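Local coordinates for phosphatidylinositol 4,5-bisphosphate-binding protein SLM1 (Saccharomyces cerevisiae, PDB 4A6F) that binds phosphatidylinositol 4,5-bisphosphate at the plasma membrane through a lipid-binding PH domain, the part present here, and acts with SLM2 as an effector of TORC2 and calcineurin signalling, at residues Ser76-Val81 with Phe98-Tyr103. Numbering follows the deposited sequence.
Sequences SDAKFV and FKADSY. With SEP (phosphoserine), chain E.
Phe80 holds CG between its backbone N and carbonyl carbon (chi1 69°), whereas Phe98 turns CG away from its carbonyl carbon (chi1 -72°), and the two side chains meet on one face of the sheet. CB of Phe98 lies over the Phe80 ring in a CH-pi contact, 3.5 Å from CE1 of Phe80. The rings are nearly parallel, 13° apart, but slid so far that they barely overlap. The backbones pair here as an antiparallel hydrogen-bonded pair. Phe98 N donates to Phe80 O at 2.9 Å, and Phe80 N returns a bond to Phe98 O. Past the strand ends, Ala100 N gives Ala78 O a nearly straight bond of 2.8 Å.

Lys79 and Lys99, a non-hydrogen-bonded pair, occupy the other face. Lys79 runs extended beyond CG, while Lys99 bends at chi3, and both ammonium groups meet at one phosphoserine: Lys79 NZ bonds O1P at 3.0 Å and Lys99 NZ bonds O3P at 2.9 Å. The phosphate probably offsets their like charges. Ser76 OG accepts from Ala78 N in an ST turn and packs against CD of Lys99. Asp77 O lies at the edge of the Tyr103 ring, 3.3 Å from CD1 of Tyr103. A water joins Asp77 OD1 to Tyr103 N, while OD2 bonds Asn66 N.

The contact lies at the open end of hairpin 79-84/95-99, the last two strands of the antiparallel PH-domain sheet. Strands 57-62 and 8-16 flank it. Phe80 packs on Trp109 and Phe110 of the C-terminal helix 103-115, characteristic of PH domains, whose N-terminus Ser102 caps.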
ATOM      1  N   SER A  76      -1.330  32.893  -0.187  1.00 49.22           N
ATOM      2  CA  SER A  76      -0.800  31.558  -0.454  1.00 32.36           C
ATOM      3  C   SER A  76      -1.426  30.917  -1.688  1.00 26.73           C
ATOM      4  O   SER A  76      -2.640  30.969  -1.874  1.00 36.74           O
ATOM      5  CB  SER A  76      -0.992  30.641   0.758  1.00 34.77           C
ATOM      6  OG  SER A  76      -0.750  29.286   0.409  1.00 27.42           O
ATOM      7  N   ASP A  77      -0.579  30.318  -2.526  1.00 25.72           N
ATOM      8  CA  ASP A  77      -1.019  29.493  -3.643  1.00 27.11           C
ATOM      9  C   ASP A  77      -0.637  28.040  -3.368  1.00 28.14           C
ATOM     10  O   ASP A  77      -0.297  27.289  -4.282  1.00 27.69           O
ATOM     11  CB  ASP A  77      -0.355  29.956  -4.949  1.00 31.16           C
ATOM     12  CG  ASP A  77       1.162  29.863  -4.895  1.00 31.76           C
ATOM     13  OD1 ASP A  77       1.717  29.779  -3.779  1.00 30.93           O
ATOM     14  OD2 ASP A  77       1.803  29.879  -5.966  1.00 40.92           O
ATOM     15  N   ALA A  78      -0.687  27.647  -2.093  1.00 22.38           N
ATOM     16  CA  ALA A  78      -0.210  26.336  -1.684  1.00 23.09           C
ATOM     17  C   ALA A  78      -1.295  25.539  -0.951  1.00 16.59           C
ATOM     18  O   ALA A  78      -0.987  24.732  -0.067  1.00 17.94           O
ATOM     19  CB  ALA A  78       1.021  26.477  -0.795  1.00 23.18           C
ATOM     20  N   LYS A  79      -2.553  25.752  -1.324  1.00 17.08           N
ATOM     21  CA  LYS A  79      -3.671  25.110  -0.631  1.00 17.98           C
ATOM     22  C   LYS A  79      -4.355  24.044  -1.478  1.00 17.72           C
ATOM     23  O   LYS A  79      -4.351  24.097  -2.710  1.00 18.74           O
ATOM     24  CB  LYS A  79      -4.737  26.136  -0.259  1.00 17.43           C
ATOM     25  CG  LYS A  79      -4.330  27.199   0.719  1.00 19.69           C
ATOM     26  CD  LYS A  79      -5.512  28.159   0.849  1.00 24.57           C
ATOM     27  CE  LYS A  79      -5.228  29.343   1.730  1.00 37.56           C
ATOM     28  NZ  LYS A  79      -6.346  30.328   1.576  1.00 35.75           N
ATOM     29  N   PHE A  80      -4.973  23.088  -0.798  1.00 16.81           N
ATOM     30  CA  PHE A  80      -5.818  22.106  -1.470  1.00 18.06           C
ATOM     31  C   PHE A  80      -6.954  21.690  -0.549  1.00 16.38           C
ATOM     32  O   PHE A  80      -6.878  21.866   0.673  1.00 17.97           O
ATOM     33  CB  PHE A  80      -5.017  20.891  -1.973  1.00 15.88           C
ATOM     34  CG  PHE A  80      -4.471  20.000  -0.878  1.00 15.64           C
ATOM     35  CD1 PHE A  80      -3.216  20.234  -0.329  1.00 17.31           C
ATOM     36  CD2 PHE A  80      -5.190  18.899  -0.435  1.00 17.75           C
ATOM     37  CE1 PHE A  80      -2.695  19.404   0.663  1.00 15.75           C
ATOM     38  CE2 PHE A  80      -4.678  18.069   0.555  1.00 18.85           C
ATOM     39  CZ  PHE A  80      -3.429  18.323   1.106  1.00 20.26           C
ATOM     40  N   VAL A  81      -8.016  21.170  -1.150  1.00 17.74           N
ATOM     41  CA  VAL A  81      -9.190  20.714  -0.413  1.00 15.86           C
ATOM     42  C   VAL A  81      -9.282  19.199  -0.424  1.00 15.72           C
ATOM     43  O   VAL A  81      -9.159  18.554  -1.482  1.00 18.15           O
ATOM     44  CB  VAL A  81     -10.501  21.282  -1.009  1.00 20.49           C
ATOM     45  CG1 VAL A  81     -11.689  20.816  -0.196  1.00 20.60           C
ATOM     46  CG2 VAL A  81     -10.457  22.802  -1.056  1.00 19.57           C
ATOM     47  N   PHE A  98      -6.109  22.343   3.425  1.00 15.28           N
ATOM     48  CA  PHE A  98      -4.724  22.196   3.838  1.00 15.95           C
ATOM     49  C   PHE A  98      -3.859  23.236   3.141  1.00 17.41           C
ATOM     50  O   PHE A  98      -4.166  23.674   2.029  1.00 18.87           O
ATOM     51  CB  PHE A  98      -4.204  20.805   3.481  1.00 13.09           C
ATOM     52  CG  PHE A  98      -4.768  19.715   4.327  1.00 13.95           C
ATOM     53  CD1 PHE A  98      -5.947  19.098   3.979  1.00 17.25           C
ATOM     54  CD2 PHE A  98      -4.126  19.323   5.498  1.00 17.67           C
ATOM     55  CE1 PHE A  98      -6.485  18.090   4.764  1.00 16.42           C
ATOM     56  CE2 PHE A  98      -4.653  18.315   6.284  1.00 16.12           C
ATOM     57  CZ  PHE A  98      -5.834  17.697   5.919  1.00 17.38           C
ATOM     58  N   LYS A  99      -2.777  23.617   3.800  1.00 13.86           N
ATOM     59  CA  LYS A  99      -1.814  24.556   3.241  1.00 15.36           C
ATOM     60  C   LYS A  99      -0.398  24.011   3.395  1.00 17.74           C
ATOM     61  O   LYS A  99       0.041  23.693   4.504  1.00 17.21           O
ATOM     62  CB  LYS A  99      -1.934  25.908   3.947  1.00 16.44           C
ATOM     63  CG  LYS A  99      -1.027  26.977   3.368  1.00 18.17           C
ATOM     64  CD  LYS A  99      -1.491  28.370   3.771  1.00 26.50           C
ATOM     65  CE  LYS A  99      -1.295  28.642   5.242  1.00 34.52           C
ATOM     66  NZ  LYS A  99      -1.748  30.035   5.563  1.00 39.09           N
ATOM     67  N   ALA A 100       0.315  23.919   2.279  1.00 16.49           N
ATOM     68  CA  ALA A 100       1.668  23.402   2.271  1.00 15.62           C
ATOM     69  C   ALA A 100       2.613  24.599   2.229  1.00 19.14           C
ATOM     70  O   ALA A 100       2.157  25.744   2.218  1.00 23.23           O
ATOM     71  CB  ALA A 100       1.889  22.491   1.063  1.00 15.74           C
ATOM     72  N   ASP A 101       3.919  24.330   2.219  1.00 21.41           N
ATOM     73  CA  ASP A 101       4.944  25.382   2.214  1.00 25.41           C
ATOM     74  C   ASP A 101       5.057  26.128   0.881  1.00 23.79           C
ATOM     75  O   ASP A 101       5.506  27.281   0.835  1.00 26.33           O
ATOM     76  CB  ASP A 101       6.310  24.783   2.567  1.00 36.93           C
ATOM     77  CG  ASP A 101       6.293  24.021   3.880  1.00 61.14           C
ATOM     78  OD1 ASP A 101       5.293  24.131   4.620  1.00 71.53           O
ATOM     79  OD2 ASP A 101       7.278  23.305   4.173  1.00 68.68           O
ATOM     80  N   SER A 102       4.680  25.464  -0.205  1.00 20.53           N
ATOM     81  CA  SER A 102       4.764  26.056  -1.534  1.00 29.60           C
ATOM     82  C   SER A 102       3.772  25.388  -2.483  1.00 25.21           C
ATOM     83  O   SER A 102       3.215  24.341  -2.155  1.00 20.75           O
ATOM     84  CB  SER A 102       6.186  25.901  -2.081  1.00 32.01           C
ATOM     85  OG  SER A 102       6.555  24.531  -2.151  1.00 27.84           O
ATOM     86  N   TYR A 103       3.554  25.990  -3.653  1.00 23.92           N
ATOM     87  CA  TYR A 103       2.721  25.374  -4.688  1.00 19.55           C
ATOM     88  C   TYR A 103       3.260  23.997  -5.057  1.00 24.87           C
ATOM     89  O   TYR A 103       2.496  23.039  -5.218  1.00 22.96           O
ATOM     90  CB  TYR A 103       2.641  26.262  -5.940  1.00 22.69           C
ATOM     91  CG  TYR A 103       1.855  25.642  -7.081  1.00 23.40           C
ATOM     92  CD1 TYR A 103       0.473  25.774  -7.153  1.00 28.66           C
ATOM     93  CD2 TYR A 103       2.499  24.938  -8.101  1.00 28.71           C
ATOM     94  CE1 TYR A 103      -0.252  25.210  -8.197  1.00 30.77           C
ATOM     95  CE2 TYR A 103       1.782  24.372  -9.154  1.00 29.98           C
ATOM     96  CZ  TYR A 103       0.407  24.510  -9.190  1.00 31.85           C
ATOM     97  OH  TYR A 103      -0.315  23.953 -10.216  1.00 37.01           O
TER
HETATM   98  N   SEP E1585      -7.108  33.112   4.198  1.00 90.31           N
HETATM   99  CA  SEP E1585      -7.179  31.587   4.429  1.00 86.37           C
HETATM  100  CB  SEP E1585      -6.367  31.148   5.636  1.00 84.54           C
HETATM  101  OG  SEP E1585      -5.015  31.110   5.274  1.00 85.00           O
HETATM  102  C   SEP E1585      -8.520  30.954   4.455  1.00 84.65           C
HETATM  103  O   SEP E1585      -9.527  31.491   3.927  1.00 84.04           O
HETATM  104  OXT SEP E1585      -8.668  29.624   4.988  1.00  0.00           O
HETATM  105  P   SEP E1585      -4.495  32.307   4.477  1.00 85.95           P
HETATM  106  O1P SEP E1585      -5.277  32.693   3.172  1.00 85.51           O
HETATM  107  O2P SEP E1585      -4.496  33.558   5.333  1.00 85.27           O
HETATM  108  O3P SEP E1585      -3.336  31.900   4.038  1.00 84.76           O
HETATM  109  O   HOH W   1       1.968  28.862   1.820  1.00 47.29           O
HETATM  110  O   HOH W   2       4.415  28.778  -3.667  1.00 33.68           O